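Local coordinates for protein tryptophane-5-halogenase (Microbispora sp. ATCC PTA-5024, PDB 5UAO) that probably uses its bound flavin to chlorinate a tryptophan of a lanthipeptide at carbon 5 during NAI-107 biosynthesis, at residues G331-A343 with L381-D395. Numbering follows the deposited sequence.
Sequences GRHREAWRGNVMA and LPSDAANQALAHRWD
Polar clamps at R332–D395 and around N387, beside W337, fasten the central strand of a small antiparallel sheet and the edge hairpin of a larger mixed sheet to the N-terminal half of helix 383-406. Strand 331-333 runs antiparallel to that helix, axes 175° apart. A side-on salt bridge joins R332 to D395: NE reaches D395 OD1 at 2.9 Å, from above the carboxylate plane, while R332 NH2 meets OD2 on its syn side. A391 CB lies 3.5 Å from R332 CZ, over one guanidinium face; Y250 also bonds D395 OD1. A leucine replacing R332 would probably leave D395 without its charged mate and strip the flat cover from the A391 methyl. Strands 337-338 and 341-343, joined by a type II' turn, make the hairpin; its sheet, as in other flavin-dependent halogenases, probably forms the Rossmann-like FAD-binding core. N387 OD1 accepts from W337 N at 2.8 Å, in the carbonyl plane, and from A336 N at 2.9 Å, well above it. ND2 of N387 bonds W337 O nearly straight (166°) and a water shared with E335 and D384, so four bonds fix the amide's rotation. A chi1 of -173°, CG opposite the backbone N, lays the W337 indole against the helix start, where S383 CB sits over the five-membered ring, 3.7 Å from its centroid (CH-pi), and A386 CB approaches W337 CE3. One turn beyond A386, L390 CD1 meets M342 CE tip to tip.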
loop_
_atom_site.group_PDB
_atom_site.type_symbol
_atom_site.label_atom_id
_atom_site.label_comp_id
_atom_site.label_asym_id
_atom_site.label_seq_id
_atom_site.Cartn_x
_atom_site.Cartn_y
_atom_site.Cartn_z
ATOM N N GLY A 331 -6.560 17.430 13.801
ATOM C CA GLY A 331 -7.105 17.530 12.456
ATOM C C GLY A 331 -6.036 17.810 11.472
ATOM O O GLY A 331 -4.886 17.924 11.829
ATOM N N ARG A 332 -6.423 17.870 10.212
ATOM C CA ARG A 332 -5.501 18.196 9.154
ATOM C C ARG A 332 -6.194 19.167 8.207
ATOM O O ARG A 332 -7.399 19.235 8.180
ATOM C CB ARG A 332 -5.037 16.970 8.399
ATOM C CG ARG A 332 -6.122 16.216 7.654
ATOM C CD ARG A 332 -5.491 15.258 6.643
ATOM N NE ARG A 332 -6.522 14.417 6.017
ATOM C CZ ARG A 332 -7.218 14.788 4.947
ATOM N NH1 ARG A 332 -6.947 15.920 4.289
ATOM N NH2 ARG A 332 -8.123 13.988 4.469
ATOM N N HIS A 333 -5.418 19.903 7.419
ATOM C CA HIS A 333 -5.941 20.655 6.301
ATOM C C HIS A 333 -6.174 19.753 5.095
ATOM O O HIS A 333 -5.680 18.630 5.041
ATOM C CB HIS A 333 -5.043 21.793 5.981
ATOM C CG HIS A 333 -5.036 22.834 7.045
ATOM N ND1 HIS A 333 -4.292 22.715 8.199
ATOM C CD2 HIS A 333 -5.719 23.985 7.149
ATOM C CE1 HIS A 333 -4.492 23.776 8.957
ATOM N NE2 HIS A 333 -5.365 24.556 8.343
ATOM N N ARG A 334 -7.013 20.229 4.175
ATOM C CA ARG A 334 -7.400 19.457 3.003
ATOM C C ARG A 334 -6.181 19.153 2.191
ATOM O O ARG A 334 -6.043 18.057 1.677
ATOM C CB ARG A 334 -8.428 20.231 2.166
ATOM C CG ARG A 334 -9.278 19.429 1.186
ATOM C CD ARG A 334 -10.278 20.343 0.493
ATOM N NE ARG A 334 -9.621 21.575 -0.050
ATOM C CZ ARG A 334 -10.275 22.701 -0.429
ATOM N NH1 ARG A 334 -11.609 22.776 -0.370
ATOM N NH2 ARG A 334 -9.606 23.751 -0.913
ATOM N N GLU A 335 -5.260 20.115 2.117
ATOM C CA GLU A 335 -4.082 19.950 1.304
ATOM C C GLU A 335 -2.905 20.498 2.076
ATOM O O GLU A 335 -3.061 21.431 2.891
ATOM C CB GLU A 335 -4.254 20.768 0.006
ATOM C CG GLU A 335 -5.583 20.573 -0.741
ATOM C CD GLU A 335 -5.581 21.285 -2.084
ATOM O OE1 GLU A 335 -5.730 22.510 -2.067
ATOM O OE2 GLU A 335 -5.351 20.613 -3.136
ATOM N N ALA A 336 -1.738 19.960 1.799
ATOM C CA ALA A 336 -0.496 20.480 2.339
ATOM C C ALA A 336 0.283 21.377 1.390
ATOM O O ALA A 336 1.121 22.204 1.827
ATOM C CB ALA A 336 0.402 19.314 2.781
ATOM N N TRP A 337 0.105 21.145 0.083
ATOM C CA TRP A 337 0.868 21.834 -0.928
ATOM C C TRP A 337 -0.107 22.450 -1.913
ATOM O O TRP A 337 -0.959 21.749 -2.498
ATOM C CB TRP A 337 1.765 20.865 -1.645
ATOM C CG TRP A 337 2.749 21.392 -2.619
ATOM C CD1 TRP A 337 2.720 22.597 -3.305
ATOM C CD2 TRP A 337 3.903 20.703 -3.087
ATOM N NE1 TRP A 337 3.798 22.716 -4.079
ATOM C CE2 TRP A 337 4.549 21.570 -4.008
ATOM C CE3 TRP A 337 4.489 19.448 -2.787
ATOM C CZ2 TRP A 337 5.747 21.234 -4.648
ATOM C CZ3 TRP A 337 5.714 19.073 -3.426
ATOM C CH2 TRP A 337 6.336 19.990 -4.349
ATOM N N ARG A 338 0.067 23.742 -2.132
ATOM C CA ARG A 338 -0.642 24.430 -3.176
ATOM C C ARG A 338 0.226 25.519 -3.820
ATOM O O ARG A 338 0.720 26.442 -3.164
ATOM C CB ARG A 338 -1.897 25.036 -2.628
ATOM C CG ARG A 338 -2.807 25.543 -3.734
ATOM C CD ARG A 338 -4.189 25.702 -3.182
ATOM N NE ARG A 338 -5.140 26.002 -4.229
ATOM C CZ ARG A 338 -6.186 25.255 -4.515
ATOM N NH1 ARG A 338 -6.462 24.162 -3.814
ATOM N NH2 ARG A 338 -6.981 25.625 -5.507
ATOM N N GLY A 339 0.391 25.417 -5.122
ATOM C CA GLY A 339 1.254 26.337 -5.886
ATOM C C GLY A 339 2.653 26.336 -5.310
ATOM O O GLY A 339 3.311 25.322 -5.252
ATOM N N ASN A 340 3.108 27.508 -4.860
ATOM C CA ASN A 340 4.460 27.664 -4.378
ATOM C C ASN A 340 4.536 27.688 -2.861
ATOM O O ASN A 340 5.471 28.259 -2.295
ATOM C CB ASN A 340 5.101 28.940 -5.010
ATOM C CG ASN A 340 4.460 30.247 -4.576
ATOM O OD1 ASN A 340 3.351 30.322 -4.099
ATOM N ND2 ASN A 340 5.200 31.323 -4.760
ATOM N N VAL A 341 3.558 27.038 -2.218
ATOM C CA VAL A 341 3.552 26.897 -0.774
ATOM C C VAL A 341 3.392 25.437 -0.400
ATOM O O VAL A 341 2.483 24.790 -0.902
ATOM C CB VAL A 341 2.366 27.682 -0.201
ATOM C CG1 VAL A 341 2.242 27.408 1.276
ATOM C CG2 VAL A 341 2.563 29.171 -0.458
ATOM N N MET A 342 4.285 24.925 0.431
ATOM C CA MET A 342 4.017 23.656 1.130
ATOM C C MET A 342 4.044 23.875 2.641
ATOM O O MET A 342 4.884 24.559 3.155
ATOM C CB MET A 342 5.000 22.579 0.749
ATOM C CG MET A 342 4.686 21.338 1.639
ATOM S SD MET A 342 5.055 19.869 0.813
ATOM C CE MET A 342 4.831 18.572 2.059
ATOM N N ALA A 343 3.110 23.278 3.353
ATOM C CA ALA A 343 3.110 23.332 4.802
ATOM C C ALA A 343 3.718 22.075 5.465
ATOM O O ALA A 343 3.482 20.912 5.045
ATOM C CB ALA A 343 1.700 23.552 5.315
ATOM N N LEU A 381 3.861 20.291 -11.679
ATOM C CA LEU A 381 3.813 20.434 -10.208
ATOM C C LEU A 381 3.162 19.213 -9.557
ATOM O O LEU A 381 2.025 19.025 -9.731
ATOM C CB LEU A 381 3.025 21.665 -9.831
ATOM C CG LEU A 381 3.122 22.023 -8.345
ATOM C CD1 LEU A 381 4.542 22.426 -7.970
ATOM C CD2 LEU A 381 2.157 23.156 -8.043
ATOM N N PRO A 382 3.877 18.413 -8.767
ATOM C CA PRO A 382 3.248 17.186 -8.237
ATOM C C PRO A 382 2.605 17.362 -6.861
ATOM O O PRO A 382 2.710 16.505 -5.994
ATOM C CB PRO A 382 4.440 16.250 -8.131
ATOM C CG PRO A 382 5.489 17.195 -7.625
ATOM C CD PRO A 382 5.265 18.502 -8.346
ATOM N N SER A 383 1.862 18.437 -6.689
ATOM C CA SER A 383 1.253 18.747 -5.435
ATOM C C SER A 383 0.038 17.842 -5.119
ATOM O O SER A 383 -0.205 17.514 -3.956
ATOM C CB SER A 383 0.837 20.241 -5.405
ATOM O OG SER A 383 -0.061 20.606 -6.463
ATOM N N ASP A 384 -0.693 17.365 -6.113
ATOM C CA ASP A 384 -1.803 16.422 -5.779
ATOM C C ASP A 384 -1.259 15.101 -5.188
ATOM O O ASP A 384 -1.829 14.538 -4.213
ATOM C CB ASP A 384 -2.655 16.111 -6.995
ATOM C CG ASP A 384 -3.405 17.321 -7.517
ATOM O OD1 ASP A 384 -3.896 18.175 -6.748
ATOM O OD2 ASP A 384 -3.511 17.423 -8.744
ATOM N N ALA A 385 -0.158 14.603 -5.727
ATOM C CA ALA A 385 0.406 13.349 -5.203
ATOM C C ALA A 385 0.820 13.516 -3.752
ATOM O O ALA A 385 0.588 12.615 -2.926
ATOM C CB ALA A 385 1.602 12.897 -5.984
ATOM N N ALA A 386 1.470 14.646 -3.466
ATOM C CA ALA A 386 1.924 14.967 -2.120
ATOM C C ALA A 386 0.732 15.071 -1.221
ATOM O O ALA A 386 0.727 14.476 -0.156
ATOM C CB ALA A 386 2.723 16.276 -2.095
ATOM N N ASN A 387 -0.320 15.776 -1.647
ATOM C CA ASN A 387 -1.484 15.941 -0.794
ATOM C C ASN A 387 -2.230 14.670 -0.439
ATOM O O ASN A 387 -2.730 14.497 0.716
ATOM C CB ASN A 387 -2.464 16.916 -1.415
ATOM C CG ASN A 387 -1.888 18.337 -1.478
ATOM O OD1 ASN A 387 -1.042 18.687 -0.665
ATOM N ND2 ASN A 387 -2.365 19.141 -2.397
ATOM N N GLN A 388 -2.409 13.804 -1.443
ATOM C CA GLN A 388 -3.033 12.513 -1.215
ATOM C C GLN A 388 -2.220 11.610 -0.321
ATOM O O GLN A 388 -2.764 10.895 0.481
ATOM C CB GLN A 388 -3.278 11.803 -2.579
ATOM C CG GLN A 388 -4.393 12.459 -3.354
ATOM C CD GLN A 388 -4.567 11.862 -4.758
ATOM O OE1 GLN A 388 -3.757 11.050 -5.218
ATOM N NE2 GLN A 388 -5.588 12.329 -5.460
ATOM N N ALA A 389 -0.904 11.627 -0.442
ATOM C CA ALA A 389 -0.068 10.760 0.361
ATOM C C ALA A 389 -0.132 11.207 1.811
ATOM O O ALA A 389 -0.284 10.367 2.749
ATOM C CB ALA A 389 1.380 10.778 -0.119
ATOM N N LEU A 390 -0.038 12.511 2.009
ATOM C CA LEU A 390 -0.117 13.033 3.385
ATOM C C LEU A 390 -1.482 12.855 4.040
ATOM O O LEU A 390 -1.569 12.492 5.230
ATOM C CB LEU A 390 0.340 14.507 3.441
ATOM C CG LEU A 390 1.879 14.635 3.387
ATOM C CD1 LEU A 390 2.306 16.043 2.989
ATOM C CD2 LEU A 390 2.515 14.182 4.681
ATOM N N ALA A 391 -2.535 13.125 3.311
ATOM C CA ALA A 391 -3.876 12.912 3.854
ATOM C C ALA A 391 -4.032 11.434 4.292
ATOM O O ALA A 391 -4.656 11.144 5.305
ATOM C CB ALA A 391 -4.962 13.228 2.805
ATOM N N HIS A 392 -3.554 10.506 3.480
ATOM C CA HIS A 392 -3.814 9.080 3.764
ATOM C C HIS A 392 -3.040 8.651 5.058
ATOM O O HIS A 392 -3.537 7.926 5.921
ATOM C CB HIS A 392 -3.333 8.245 2.553
ATOM C CG HIS A 392 -3.386 6.774 2.783
ATOM N ND1 HIS A 392 -4.574 6.085 2.864
ATOM C CD2 HIS A 392 -2.412 5.865 3.016
ATOM C CE1 HIS A 392 -4.332 4.804 3.081
ATOM N NE2 HIS A 392 -3.027 4.644 3.166
ATOM N N ARG A 393 -1.809 9.111 5.155
ATOM C CA ARG A 393 -0.950 8.808 6.301
ATOM C C ARG A 393 -1.549 9.410 7.579
ATOM O O ARG A 393 -1.675 8.711 8.573
ATOM C CB ARG A 393 0.486 9.328 6.064
ATOM C CG ARG A 393 1.352 8.280 5.339
ATOM C CD ARG A 393 2.019 7.291 6.379
ATOM N NE ARG A 393 3.448 7.522 6.223
ATOM C CZ ARG A 393 4.383 7.531 7.121
ATOM N NH1 ARG A 393 4.183 7.206 8.381
ATOM N NH2 ARG A 393 5.592 7.845 6.693
ATOM N N TRP A 394 -1.973 10.687 7.549
ATOM C CA TRP A 394 -2.540 11.307 8.733
ATOM C C TRP A 394 -3.877 10.662 9.151
ATOM O O TRP A 394 -4.142 10.395 10.329
ATOM C CB TRP A 394 -2.664 12.806 8.507
ATOM C CG TRP A 394 -1.420 13.586 8.755
ATOM C CD1 TRP A 394 -0.483 13.952 7.843
ATOM C CD2 TRP A 394 -0.986 14.110 10.015
ATOM N NE1 TRP A 394 0.487 14.718 8.441
ATOM C CE2 TRP A 394 0.222 14.811 9.780
ATOM C CE3 TRP A 394 -1.467 14.020 11.324
ATOM C CZ2 TRP A 394 0.927 15.462 10.800
ATOM C CZ3 TRP A 394 -0.756 14.692 12.354
ATOM C CH2 TRP A 394 0.446 15.361 12.076
ATOM N N ASP A 395 -4.727 10.377 8.164
ATOM C CA ASP A 395 -6.017 9.784 8.437
ATOM C C ASP A 395 -5.900 8.401 9.095
ATOM O O ASP A 395 -6.691 8.096 10.020
ATOM C CB ASP A 395 -6.875 9.725 7.159
ATOM C CG ASP A 395 -7.402 11.122 6.710
ATOM O OD1 ASP A 395 -7.371 12.116 7.488
ATOM O OD2 ASP A 395 -7.882 11.234 5.558
HETATM O O HOH W 1 -3.594 16.724 2.173
HETATM O O HOH W 2 -4.514 18.079 -4.139
HETATM O O HOH W 3 -0.639 23.127 -6.578
#